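Local structure of methylglyoxal reductase (NADPH-dependent) (6KWS) at residues Gly8-Ile13 / Thr31-Ala36; Gly60-Phe65 / Thr104-Gln109; Ala244-Ile249 / Glu314-Glu319; Lys120-Ser125 / Ser190-Ser195; Asp239-Ala244 / Glu319-Glu324. The protein probably reduces methylglyoxal with NADPH as hydride donor, as a member of the dihydroflavonol-4-reductase branch of the extended short-chain dehydrogenases. The protein carries 1 engineered substitution. All blocks are in the same frame, centred on the assembly; numbering follows the deposited sequence.

Contact 1 of 5, residues Gly8-Ile13 / Thr31-Ala36; sequences GATGFI and TVRSTA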
# COMPACT_ATOMS: atom_id res chain seq x y z
N GLY A 8 -7.71 8.48 -4.59
CA GLY A 8 -8.08 7.08 -4.62
C GLY A 8 -8.68 6.63 -3.30
O GLY A 8 -8.28 5.59 -2.76
N ALA A 9 -9.65 7.40 -2.80
CA ALA A 9 -10.11 7.26 -1.42
C ALA A 9 -10.90 5.98 -1.15
O ALA A 9 -11.14 5.65 0.02
CB ALA A 9 -10.96 8.47 -1.06
N THR A 10 -11.33 5.25 -2.19
CA THR A 10 -11.98 3.96 -1.98
C THR A 10 -11.02 2.78 -2.02
O THR A 10 -11.46 1.65 -1.82
CB THR A 10 -13.04 3.73 -3.04
OG1 THR A 10 -12.46 4.02 -4.31
CG2 THR A 10 -14.23 4.64 -2.82
N GLY A 11 -9.73 3.00 -2.29
CA GLY A 11 -8.76 1.92 -2.27
C GLY A 11 -8.64 1.28 -0.88
O GLY A 11 -9.16 1.76 0.13
N PHE A 12 -7.89 0.17 -0.85
CA PHE A 12 -7.78 -0.67 0.34
C PHE A 12 -7.06 0.05 1.48
O PHE A 12 -7.61 0.21 2.58
CB PHE A 12 -7.05 -1.96 -0.05
CG PHE A 12 -6.76 -2.89 1.08
CD1 PHE A 12 -7.74 -3.23 2.02
CD2 PHE A 12 -5.52 -3.49 1.17
CE1 PHE A 12 -7.46 -4.12 3.04
CE2 PHE A 12 -5.22 -4.38 2.19
CZ PHE A 12 -6.19 -4.70 3.13
N ILE A 13 -5.82 0.47 1.25
CA ILE A 13 -5.14 1.28 2.26
C ILE A 13 -5.90 2.58 2.49
O ILE A 13 -6.03 3.04 3.63
CB ILE A 13 -3.69 1.55 1.84
CG1 ILE A 13 -2.91 0.25 1.62
CG2 ILE A 13 -3.03 2.44 2.84
CD1 ILE A 13 -1.50 0.48 1.06
N THR A 31 -10.46 11.96 -3.38
CA THR A 31 -10.74 11.92 -4.80
C THR A 31 -11.14 10.51 -5.16
O THR A 31 -10.60 9.53 -4.63
CB THR A 31 -9.54 12.38 -5.65
OG1 THR A 31 -8.56 11.33 -5.73
CG2 THR A 31 -8.92 13.66 -5.09
N VAL A 32 -12.12 10.41 -6.05
CA VAL A 32 -12.68 9.14 -6.48
C VAL A 32 -12.91 9.25 -7.97
O VAL A 32 -12.90 10.35 -8.53
CB VAL A 32 -14.00 8.81 -5.75
CG1 VAL A 32 -13.73 8.51 -4.30
CG2 VAL A 32 -14.98 9.97 -5.89
N ARG A 33 -13.14 8.11 -8.61
CA ARG A 33 -13.22 8.07 -10.07
C ARG A 33 -14.62 8.30 -10.61
O ARG A 33 -14.74 8.52 -11.83
CB ARG A 33 -12.70 6.72 -10.64
CG ARG A 33 -11.17 6.37 -10.47
CD ARG A 33 -10.67 6.43 -9.00
NE ARG A 33 -11.63 5.73 -8.15
CZ ARG A 33 -11.71 5.70 -6.82
NH1 ARG A 33 -10.85 6.32 -6.05
NH2 ARG A 33 -12.70 5.02 -6.29
N SER A 34 -15.67 8.23 -9.78
CA SER A 34 -17.03 8.47 -10.23
C SER A 34 -17.90 8.93 -9.06
O SER A 34 -17.50 8.84 -7.90
CB SER A 34 -17.67 7.22 -10.86
OG SER A 34 -17.58 6.12 -9.98
N THR A 35 -19.10 9.42 -9.40
CA THR A 35 -20.07 9.78 -8.37
C THR A 35 -20.50 8.56 -7.56
O THR A 35 -20.66 8.64 -6.33
CB THR A 35 -21.31 10.44 -9.01
OG1 THR A 35 -20.92 11.64 -9.66
CG2 THR A 35 -22.35 10.77 -7.95
N ALA A 36 -20.69 7.42 -8.22
CA ALA A 36 -21.03 6.19 -7.50
C ALA A 36 -19.98 5.89 -6.43
O ALA A 36 -20.32 5.71 -5.25
CB ALA A 36 -21.17 5.01 -8.46
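The guanidinium of Arg33 lies edge-on to the turn formed by Gly8, Ala9 and Thr10. Ala9 N and Thr10 CG2 sit at its rim, in its plane. One face carries CB of its own neighbour Val32, 3.8 Å above the plane and offset toward the rim. The Arg33 chain is bent at chi2 (54°) and chi3 (46°), and this curl brings NH1 to 3.2 Å from Gly8 CA. The Thr10 hydroxyl also lies beside the guanidinium, but its modelled distance is too short to be trusted.

Next to the guanidinium the backbones join. Ala9 N gives a nearly straight hydrogen bond of 3.0 Å to Thr31 O. Gly8 N bonds to the side-chain oxygen Thr31 OG1 at 3.2 Å. Thr31 OG1 stands between its own backbone N and carbonyl carbon, facing the Gly8 N-H. Ala9 CB adds an apolar touch to Val32 CG1 at 4.3 Å.

Residues 8-11 form a type I turn in the glycine-rich loop after the first strand of a Rossmann beta-alpha-beta unit. Thr10, Phe12, Ile13 and Arg33 bind NADPH in this protein, although no cofactor is bound in this model. A positive charge after strand 27-32 is consistent with recognition of the NADPH 2'-phosphate.

Contact 2 of 5, residues Gly60-Phe65 / Thr104-Gln109; sequences GTKGAF and TKNVLQ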
# COMPACT_ATOMS: atom_id res chain seq x y z
N GLY A 60 -3.68 9.67 -13.62
CA GLY A 60 -2.35 9.82 -14.19
C GLY A 60 -2.24 10.83 -15.32
O GLY A 60 -1.12 11.13 -15.75
N THR A 61 -3.35 11.36 -15.82
CA THR A 61 -3.30 12.24 -16.98
C THR A 61 -2.83 13.64 -16.59
O THR A 61 -2.83 14.04 -15.42
CB THR A 61 -4.67 12.34 -17.66
OG1 THR A 61 -5.66 12.68 -16.69
CG2 THR A 61 -5.05 11.00 -18.34
N LYS A 62 -2.43 14.40 -17.61
CA LYS A 62 -1.92 15.75 -17.39
C LYS A 62 -3.02 16.63 -16.81
O LYS A 62 -4.11 16.72 -17.37
CB LYS A 62 -1.42 16.33 -18.71
CG LYS A 62 -0.14 17.12 -18.60
CD LYS A 62 0.81 16.71 -19.72
CE LYS A 62 2.22 17.21 -19.49
NZ LYS A 62 3.17 16.51 -20.42
N GLY A 63 -2.74 17.26 -15.68
CA GLY A 63 -3.73 18.16 -15.12
C GLY A 63 -4.90 17.51 -14.40
O GLY A 63 -5.85 18.22 -14.05
N ALA A 64 -4.85 16.20 -14.15
CA ALA A 64 -5.98 15.52 -13.50
C ALA A 64 -6.36 16.19 -12.18
O ALA A 64 -7.55 16.29 -11.85
CB ALA A 64 -5.64 14.05 -13.27
N PHE A 65 -5.37 16.67 -11.42
CA PHE A 65 -5.60 17.19 -10.08
C PHE A 65 -5.62 18.72 -9.99
O PHE A 65 -5.56 19.26 -8.88
CB PHE A 65 -4.54 16.62 -9.12
CG PHE A 65 -4.73 15.17 -8.79
CD1 PHE A 65 -4.07 14.17 -9.50
CD2 PHE A 65 -5.59 14.79 -7.77
CE1 PHE A 65 -4.25 12.83 -9.20
CE2 PHE A 65 -5.78 13.45 -7.46
CZ PHE A 65 -5.10 12.47 -8.18
N THR A 104 3.12 9.91 -12.12
CA THR A 104 3.72 10.51 -10.93
C THR A 104 4.20 11.93 -11.22
O THR A 104 4.05 12.82 -10.37
CB THR A 104 4.87 9.63 -10.44
OG1 THR A 104 4.42 8.28 -10.36
CG2 THR A 104 5.32 10.07 -9.05
N LYS A 105 4.77 12.17 -12.40
CA LYS A 105 5.19 13.52 -12.75
C LYS A 105 4.00 14.46 -12.88
O LYS A 105 4.03 15.59 -12.37
CB LYS A 105 6.01 13.48 -14.05
CG LYS A 105 7.49 13.14 -13.85
CD LYS A 105 8.01 12.30 -15.03
CE LYS A 105 9.52 12.34 -15.16
NZ LYS A 105 9.89 12.74 -16.55
N ASN A 106 2.92 14.00 -13.53
CA ASN A 106 1.72 14.82 -13.68
C ASN A 106 1.12 15.21 -12.33
O ASN A 106 0.72 16.36 -12.13
CB ASN A 106 0.69 14.10 -14.54
CG ASN A 106 1.11 13.97 -16.00
OD1 ASN A 106 1.88 14.78 -16.52
ND2 ASN A 106 0.59 12.94 -16.68
N VAL A 107 1.07 14.27 -11.38
CA VAL A 107 0.50 14.56 -10.07
C VAL A 107 1.31 15.63 -9.36
O VAL A 107 0.77 16.63 -8.87
CB VAL A 107 0.40 13.27 -9.22
CG1 VAL A 107 -0.07 13.56 -7.81
CG2 VAL A 107 -0.50 12.25 -9.87
N LEU A 108 2.63 15.43 -9.29
CA LEU A 108 3.49 16.40 -8.61
C LEU A 108 3.51 17.73 -9.35
O LEU A 108 3.59 18.80 -8.71
CB LEU A 108 4.90 15.84 -8.49
CG LEU A 108 5.03 14.67 -7.54
CD1 LEU A 108 6.41 14.10 -7.72
CD2 LEU A 108 4.80 15.10 -6.08
N GLN A 109 3.43 17.70 -10.68
CA GLN A 109 3.35 18.96 -11.42
C GLN A 109 2.11 19.76 -11.03
O GLN A 109 2.19 20.97 -10.79
CB GLN A 109 3.38 18.70 -12.93
CG GLN A 109 3.49 19.98 -13.74
CD GLN A 109 4.93 20.46 -13.86
OE1 GLN A 109 5.82 19.67 -14.19
NE2 GLN A 109 5.17 21.74 -13.56
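Gly60 meets Asn106 of helix 92-114 through its carbonyl oxygen. Asn106 ND2 donates to Gly60 O at 2.7 Å, with an N-H...O angle of 169°. The acceptor lies in the plane of the Asn106 amide, and the donor is tilted 18° from the carbonyl plane. The Asn106 CG is anti to its carbonyl carbon (chi1 -69°), which turns the amide toward the loop.

Thr61 follows and begins a type II turn that ends at Ala64. Its O is 3.6 Å from Asn106 CB, while its hydroxyl bonds back to Asp58 O. Lys62 runs across the Asn106 side chain at about a right angle. The Lys62 CG approaches Asn106 OD1 to 3.7 Å, so the aliphatic part of the lysine makes this contact. Phe65 ends the loop at the N-cap position of helix 66-71. Its CE1 packs obliquely on Val107 CG2 at 3.9 Å. Phe78 of strand 75-80 also meets the Phe65 ring, edge-to-face, and touches Val107.

One hydrogen bond from the partly exposed Asn106 thus ties the loop after the NADPH-binding residues Asp58 and Val59 to helix 92-114. Apolar packing of Phe65 on Val107 and Phe78 accompanies it on the buried side.

Contact 3 of 5, residues Ala244-Ile249 / Glu314-Glu319; sequences AKAHII and ELLGFE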
# COMPACT_ATOMS: atom_id res chain seq x y z
N ALA A 244 -1.82 2.37 6.81
CA ALA A 244 -2.68 3.54 6.89
C ALA A 244 -2.20 4.51 7.97
O ALA A 244 -2.10 5.72 7.73
CB ALA A 244 -4.12 3.12 7.17
N LYS A 245 -1.90 4.00 9.16
CA LYS A 245 -1.48 4.90 10.23
C LYS A 245 -0.16 5.57 9.89
O LYS A 245 0.04 6.75 10.20
CB LYS A 245 -1.37 4.15 11.55
CG LYS A 245 -0.99 5.05 12.70
CD LYS A 245 -1.14 4.34 14.02
CE LYS A 245 -0.56 5.17 15.17
NZ LYS A 245 -1.44 5.19 16.37
N ALA A 246 0.73 4.85 9.20
CA ALA A 246 2.02 5.43 8.84
C ALA A 246 1.84 6.61 7.90
O ALA A 246 2.52 7.62 8.04
CB ALA A 246 2.93 4.37 8.22
N HIS A 247 0.90 6.51 6.95
CA HIS A 247 0.61 7.67 6.12
C HIS A 247 0.30 8.90 6.95
O HIS A 247 0.68 10.02 6.58
CB HIS A 247 -0.57 7.39 5.19
CG HIS A 247 -0.19 6.57 4.00
ND1 HIS A 247 0.09 5.22 4.08
CD2 HIS A 247 -0.01 6.92 2.71
CE1 HIS A 247 0.42 4.77 2.88
NE2 HIS A 247 0.36 5.78 2.03
N ILE A 248 -0.36 8.72 8.09
CA ILE A 248 -0.72 9.89 8.88
C ILE A 248 0.46 10.36 9.71
O ILE A 248 0.75 11.56 9.77
CB ILE A 248 -1.96 9.61 9.73
CG1 ILE A 248 -3.18 9.56 8.82
CG2 ILE A 248 -2.10 10.66 10.83
CD1 ILE A 248 -4.30 8.69 9.35
N ILE A 249 1.18 9.43 10.35
CA ILE A 249 2.37 9.86 11.08
C ILE A 249 3.36 10.53 10.13
O ILE A 249 4.12 11.40 10.54
CB ILE A 249 3.02 8.68 11.84
CG1 ILE A 249 2.00 7.94 12.72
CG2 ILE A 249 4.18 9.16 12.69
CD1 ILE A 249 1.44 8.78 13.84
N GLU A 314 11.51 3.73 14.43
CA GLU A 314 11.71 4.88 15.29
C GLU A 314 10.89 6.07 14.81
O GLU A 314 10.34 6.82 15.62
CB GLU A 314 13.19 5.26 15.35
CG GLU A 314 14.13 4.18 15.90
CD GLU A 314 15.57 4.68 16.03
OE1 GLU A 314 15.88 5.82 15.59
OE2 GLU A 314 16.41 3.92 16.58
N LEU A 315 10.82 6.25 13.50
CA LEU A 315 10.10 7.40 12.97
C LEU A 315 8.62 7.33 13.32
O LEU A 315 7.99 8.37 13.56
CB LEU A 315 10.33 7.46 11.47
CG LEU A 315 10.30 8.80 10.77
CD1 LEU A 315 10.94 9.90 11.61
CD2 LEU A 315 11.04 8.63 9.45
N LEU A 316 8.06 6.12 13.40
CA LEU A 316 6.62 5.94 13.57
C LEU A 316 6.25 5.77 15.04
O LEU A 316 5.22 6.28 15.48
CB LEU A 316 6.13 4.73 12.76
CG LEU A 316 6.56 4.87 11.30
CD1 LEU A 316 6.22 3.64 10.48
CD2 LEU A 316 5.98 6.16 10.68
N GLY A 317 7.06 5.05 15.80
CA GLY A 317 6.82 4.86 17.22
C GLY A 317 5.48 4.29 17.62
O GLY A 317 4.80 4.87 18.47
N PHE A 318 5.06 3.17 17.03
CA PHE A 318 3.88 2.47 17.53
C PHE A 318 4.03 0.99 17.22
O PHE A 318 4.75 0.60 16.30
CB PHE A 318 2.56 3.04 16.98
CG PHE A 318 2.37 2.93 15.47
CD1 PHE A 318 1.83 1.78 14.90
CD2 PHE A 318 2.68 4.00 14.64
CE1 PHE A 318 1.63 1.69 13.51
CE2 PHE A 318 2.49 3.92 13.25
CZ PHE A 318 1.95 2.76 12.69
N GLU A 319 3.33 0.18 18.01
CA GLU A 319 3.36 -1.27 17.88
C GLU A 319 2.53 -1.73 16.68
O GLU A 319 1.38 -1.32 16.51
CB GLU A 319 2.84 -1.90 19.18
CG GLU A 319 2.58 -3.42 19.15
CD GLU A 319 1.37 -3.86 20.01
OE1 GLU A 319 1.58 -4.20 21.20
OE2 GLU A 319 0.21 -3.88 19.49
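Lys245 lies across one face of the Phe318 ring. The lysine leaves the helix with CG anti to the backbone N (chi1 -178°) and stays extended until a bend at chi4. This lays its methylenes over the aromatic ring. The Lys245 CD sits above the ring centre, 3.6 Å from the centroid of Phe318, as a CH-pi contact. The Lys245 CE is 3.5 Å from Phe318 CD2. The ammonium goes further on: Lys245 NZ is 4.9 Å from the Phe318 centroid, a cation-pi contact.

With CG between the backbone N and the carbonyl carbon (chi1 63°), the Phe318 ring lies against Lys245. Ile249 is one helical turn beyond Lys245. Its CG2 is anti to the backbone N while CG1 lies beside that N, and the two branches part toward different partners. Ile249 CG1 is 4.1 Å from Phe318 CE2. Ile249 CG2 packs on Leu316 CD2 at 4.0 Å. The second methyl of the leucine, Leu316 CD1, reaches Ala246 CB at 4.1 Å. Leu316 therefore straddles two residues of helix 240-252, while strand 260-269 covers it through Ile261 and Leu263.

Helix 310-316 ends here, and Gly317, with positive phi, turns the chain toward Phe318. No hydrogen bond crosses between the segments. The join is apolar at Leu316 and cation-pi at Phe318, where the ring may partly stabilise the lysine charge.

Contact 4 of 5, residues Lys120-Ser125 / Ser190-Ser195; sequences KVVITS and STINPS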
# COMPACT_ATOMS: atom_id res chain seq x y z
N LYS A 120 2.94 19.38 2.73
CA LYS A 120 3.43 18.02 2.90
C LYS A 120 2.74 17.13 1.87
O LYS A 120 1.56 17.30 1.59
CB LYS A 120 3.20 17.52 4.34
CG LYS A 120 4.32 17.97 5.29
CD LYS A 120 3.87 17.96 6.73
CE LYS A 120 4.89 18.60 7.67
NZ LYS A 120 5.84 17.58 8.17
N VAL A 121 3.51 16.22 1.29
CA VAL A 121 3.02 15.28 0.30
C VAL A 121 3.48 13.89 0.71
O VAL A 121 4.67 13.68 0.97
CB VAL A 121 3.52 15.63 -1.11
CG1 VAL A 121 3.13 14.56 -2.09
CG2 VAL A 121 2.96 16.99 -1.53
N VAL A 122 2.54 12.95 0.79
CA VAL A 122 2.88 11.55 1.07
C VAL A 122 2.42 10.67 -0.08
O VAL A 122 1.27 10.74 -0.51
CB VAL A 122 2.27 11.09 2.40
CG1 VAL A 122 2.77 9.68 2.75
CG2 VAL A 122 2.59 12.09 3.51
N ILE A 123 3.34 9.84 -0.59
CA ILE A 123 3.06 8.94 -1.71
C ILE A 123 3.23 7.50 -1.25
O ILE A 123 4.21 7.17 -0.57
CB ILE A 123 3.97 9.22 -2.92
CG1 ILE A 123 3.68 10.60 -3.49
CG2 ILE A 123 3.75 8.17 -3.98
CD1 ILE A 123 4.53 10.93 -4.67
N THR A 124 2.31 6.64 -1.65
CA THR A 124 2.47 5.22 -1.38
C THR A 124 3.40 4.63 -2.42
O THR A 124 3.09 4.65 -3.62
CB THR A 124 1.14 4.48 -1.43
OG1 THR A 124 0.15 5.27 -0.77
CG2 THR A 124 1.27 3.14 -0.72
N SER A 125 4.52 4.10 -1.96
CA SER A 125 5.38 3.36 -2.87
C SER A 125 5.27 1.88 -2.51
O SER A 125 4.16 1.38 -2.27
CB SER A 125 6.81 3.90 -2.81
OG SER A 125 7.59 3.34 -3.85
N SER A 190 7.24 12.61 1.54
CA SER A 190 7.57 11.36 2.20
C SER A 190 7.02 10.19 1.41
O SER A 190 6.12 10.33 0.57
CB SER A 190 7.02 11.32 3.63
OG SER A 190 7.64 12.31 4.42
N THR A 191 7.54 9.02 1.72
CA THR A 191 7.25 7.83 0.95
C THR A 191 6.97 6.70 1.93
O THR A 191 7.68 6.56 2.93
CB THR A 191 8.44 7.55 0.02
OG1 THR A 191 8.18 8.10 -1.27
CG2 THR A 191 8.69 6.15 -0.11
N ILE A 192 5.90 5.95 1.68
CA ILE A 192 5.52 4.78 2.47
C ILE A 192 5.73 3.54 1.60
O ILE A 192 5.03 3.36 0.60
CB ILE A 192 4.06 4.88 2.93
CG1 ILE A 192 3.82 6.21 3.64
CG2 ILE A 192 3.69 3.72 3.84
CD1 ILE A 192 4.46 6.27 5.02
N ASN A 193 6.69 2.68 1.96
CA ASN A 193 7.00 1.48 1.16
C ASN A 193 6.61 0.22 1.90
O ASN A 193 7.47 -0.39 2.57
CB ASN A 193 8.47 1.42 0.79
CG ASN A 193 8.97 2.69 0.23
OD1 ASN A 193 9.14 2.83 -0.98
ND2 ASN A 193 9.23 3.64 1.11
N PRO A 194 5.37 -0.25 1.78
CA PRO A 194 4.98 -1.48 2.46
C PRO A 194 5.37 -2.72 1.67
O PRO A 194 5.46 -2.70 0.44
CB PRO A 194 3.46 -1.34 2.55
CG PRO A 194 3.12 -0.55 1.34
CD PRO A 194 4.25 0.36 1.04
N SER A 195 5.60 -3.81 2.40
CA SER A 195 5.70 -5.12 1.75
C SER A 195 4.31 -5.60 1.37
O SER A 195 3.43 -4.77 1.11
CB SER A 195 6.41 -6.14 2.65
OG SER A 195 6.39 -5.73 4.00
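Val122 and Ile192 pack diagonally on the same face of two neighbouring parallel strands, 120-124 and 188-194. Val122 CG1 and Ile192 CG1 are 3.7 Å apart. The Val122 CG1 is anti to its backbone N (chi1 -174°), which points it at the isoleucine. Helix 240-252 covers this face with Ala246 and His247.

The backbone ladder is the tight part. Ser190 N bonds to Val121 O at 2.8 Å, and Ser190 O accepts from Ile123 N at 3.1 Å. Ile123 O then accepts from Ile192 N at 3.1 Å. Ser125 N closes the row to Ile192 O at 2.7 Å, where the donor is tilted 32° from the carbonyl plane. On the other face Ile123 and Thr191 go under helix 160-181, where Ala175 and Trp176 meet them.

Packing is looser at the C-terminal end of the strands. Thr124, partly exposed, brings its CG2 no closer than 4.4 Å to Pro194 CD. This end faces the cofactor side: Thr124 lies beside Leu81, and Pro194 is near Val197, both NADPH-binding residues. The polar ends turn to other partners, Thr124 OG1 to His247 and Ser125 OG to Glu172.

The contact joins central strands of the Rossmann sheet. Backbone amides and carbonyls are paired within the buried core, while hydroxyls at the strand end bond to the flanking helices.

Contact 5 of 5, residues Asp239-Ala244 / Glu319-Glu324; sequences DVRDVA and EYYNLE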
# COMPACT_ATOMS: atom_id res chain seq x y z
N ASP A 239 0.48 -5.22 8.25
CA ASP A 239 -0.97 -5.05 8.30
C ASP A 239 -1.37 -3.70 7.72
O ASP A 239 -0.69 -2.68 7.94
CB ASP A 239 -1.47 -5.19 9.74
CG ASP A 239 -2.99 -5.16 9.85
OD1 ASP A 239 -3.60 -4.05 9.88
OD2 ASP A 239 -3.59 -6.25 9.94
N VAL A 240 -2.50 -3.69 7.00
CA VAL A 240 -2.98 -2.51 6.28
C VAL A 240 -3.26 -1.35 7.23
O VAL A 240 -3.08 -0.18 6.87
CB VAL A 240 -4.24 -2.86 5.47
CG1 VAL A 240 -5.34 -3.34 6.39
CG2 VAL A 240 -4.72 -1.67 4.63
N ARG A 241 -3.71 -1.65 8.45
CA ARG A 241 -4.02 -0.60 9.41
C ARG A 241 -2.76 0.14 9.86
O ARG A 241 -2.79 1.36 10.07
CB ARG A 241 -4.77 -1.20 10.59
CG ARG A 241 -6.18 -1.60 10.20
CD ARG A 241 -6.79 -2.57 11.18
NE ARG A 241 -6.04 -3.82 11.25
CZ ARG A 241 -6.42 -4.89 11.96
NH1 ARG A 241 -7.56 -4.86 12.64
NH2 ARG A 241 -5.68 -5.98 11.97
N ASP A 242 -1.63 -0.57 9.98
CA ASP A 242 -0.37 0.09 10.30
C ASP A 242 0.16 0.89 9.12
O ASP A 242 0.77 1.95 9.30
CB ASP A 242 0.65 -0.94 10.78
CG ASP A 242 0.17 -1.67 12.02
OD1 ASP A 242 -0.51 -0.99 12.84
OD2 ASP A 242 0.43 -2.90 12.17
N VAL A 243 -0.06 0.41 7.90
CA VAL A 243 0.32 1.20 6.74
C VAL A 243 -0.48 2.49 6.71
O VAL A 243 0.08 3.59 6.63
CB VAL A 243 0.12 0.37 5.46
CG1 VAL A 243 0.49 1.17 4.22
CG2 VAL A 243 0.95 -0.92 5.52
N ALA A 244 -1.82 2.37 6.81
CA ALA A 244 -2.68 3.54 6.89
C ALA A 244 -2.20 4.51 7.97
O ALA A 244 -2.10 5.72 7.73
CB ALA A 244 -4.12 3.12 7.17
N GLU A 319 3.33 0.18 18.01
CA GLU A 319 3.36 -1.27 17.88
C GLU A 319 2.53 -1.73 16.68
O GLU A 319 1.38 -1.32 16.51
CB GLU A 319 2.84 -1.90 19.18
CG GLU A 319 2.58 -3.42 19.15
CD GLU A 319 1.37 -3.86 20.01
OE1 GLU A 319 1.58 -4.20 21.20
OE2 GLU A 319 0.21 -3.88 19.49
N TYR A 320 3.12 -2.57 15.83
CA TYR A 320 2.40 -3.17 14.72
C TYR A 320 1.61 -4.38 15.18
O TYR A 320 2.00 -5.08 16.12
CB TYR A 320 3.36 -3.65 13.63
CG TYR A 320 4.23 -2.61 12.95
CD1 TYR A 320 4.04 -1.24 13.13
CD2 TYR A 320 5.24 -3.02 12.10
CE1 TYR A 320 4.85 -0.33 12.50
CE2 TYR A 320 6.04 -2.12 11.47
CZ TYR A 320 5.85 -0.78 11.66
OH TYR A 320 6.69 0.07 10.99
N TYR A 321 0.51 -4.65 14.47
CA TYR A 321 -0.10 -5.98 14.55
C TYR A 321 0.92 -7.06 14.19
O TYR A 321 1.89 -6.81 13.47
CB TYR A 321 -1.28 -6.08 13.59
CG TYR A 321 -2.48 -5.25 13.96
CD1 TYR A 321 -3.44 -5.76 14.82
CD2 TYR A 321 -2.68 -3.98 13.42
CE1 TYR A 321 -4.56 -5.02 15.15
CE2 TYR A 321 -3.80 -3.22 13.76
CZ TYR A 321 -4.73 -3.75 14.62
OH TYR A 321 -5.87 -3.05 14.97
N ASN A 322 0.71 -8.28 14.70
CA ASN A 322 1.56 -9.39 14.31
C ASN A 322 0.84 -10.28 13.29
O ASN A 322 -0.33 -10.05 12.95
CB ASN A 322 2.03 -10.18 15.53
CG ASN A 322 0.88 -10.87 16.29
OD1 ASN A 322 -0.07 -11.39 15.70
ND2 ASN A 322 0.99 -10.88 17.61
N LEU A 323 1.54 -11.32 12.80
CA LEU A 323 0.97 -12.18 11.77
C LEU A 323 -0.38 -12.76 12.21
O LEU A 323 -1.36 -12.70 11.45
CB LEU A 323 1.92 -13.31 11.41
CG LEU A 323 2.16 -13.62 9.92
CD1 LEU A 323 2.28 -15.10 9.69
CD2 LEU A 323 1.16 -13.00 8.97
N GLU A 324 -0.44 -13.33 13.42
CA GLU A 324 -1.66 -14.01 13.84
C GLU A 324 -2.84 -13.05 13.91
O GLU A 324 -3.93 -13.36 13.41
CB GLU A 324 -1.46 -14.73 15.18
CG GLU A 324 -2.74 -15.36 15.82
CD GLU A 324 -3.60 -14.36 16.63
OE1 GLU A 324 -4.85 -14.37 16.45
OE2 GLU A 324 -3.03 -13.57 17.42
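Stacking dominates between Arg241 and Tyr321. The guanidinium lies flat on the ring, with centres 3.7 Å apart and planes 3° from parallel. It is also a cation-pi contact, with Arg241 CZ 24° off the normal through the Tyr321 ring centroid. The closest atoms are Arg241 CZ and Tyr321 CZ, at 3.4 Å. A bend at chi3 (-61°) brings the guanidinium over the ring.

Salt bridging holds that group in place. Asp239 meets Arg241 side-on: Arg241 NE bonds to Asp239 OD1 at 2.8 Å, and Arg241 NH2 to Asp239 OD2 at 2.9 Å. Asp329 of helix 323-337 makes a second salt bridge to Arg241 NH2, and Ser326 bonds to Asp239 OD2.

Hydrogen bonding to the backbone uses both acids. Tyr321 N donates to Asp242 OD2 at 2.9 Å, on the syn side of the carboxylate. Asp239 OD1 also accepts from Arg241 N at 2.8 Å, from the face opposite to Arg241 NE.

Close packing adds Asp242 OD2, 3.4 Å from Tyr320 CB. The same oxygen lies at the edge of the Tyr321 ring.

The stack and the Tyr321 N bond make the join, while the cap and salt bridge order the 239-244 side. The motif is an N-capped helix that follows strand 234-239 of the Rossmann-type sheet, tied to the lead-in of helix 323-337.

Overall arrangement
Along the chain, contacts 1, 2 and 4 come first, all within the Rossmann part. Contacts 3 and 5 follow and tie helix 240-252 to the C-terminal region. Their centres are about 10 Å apart, they share Ala244 and Glu319, and contact 3 falls within the chain span bridged by contact 5. Contacts 1 and 4 reach the same mixed sheet, about 18 Å apart between centres. Helix 240-252 packs against both, on Ile13 of contact 1 and, through His247 and Ala246, on the strands of contact 4. Contact 2 lies far from contact 5, about 31 Å between centres. Helix 240-252 thus links the sheet and cofactor loop to the C-terminal region.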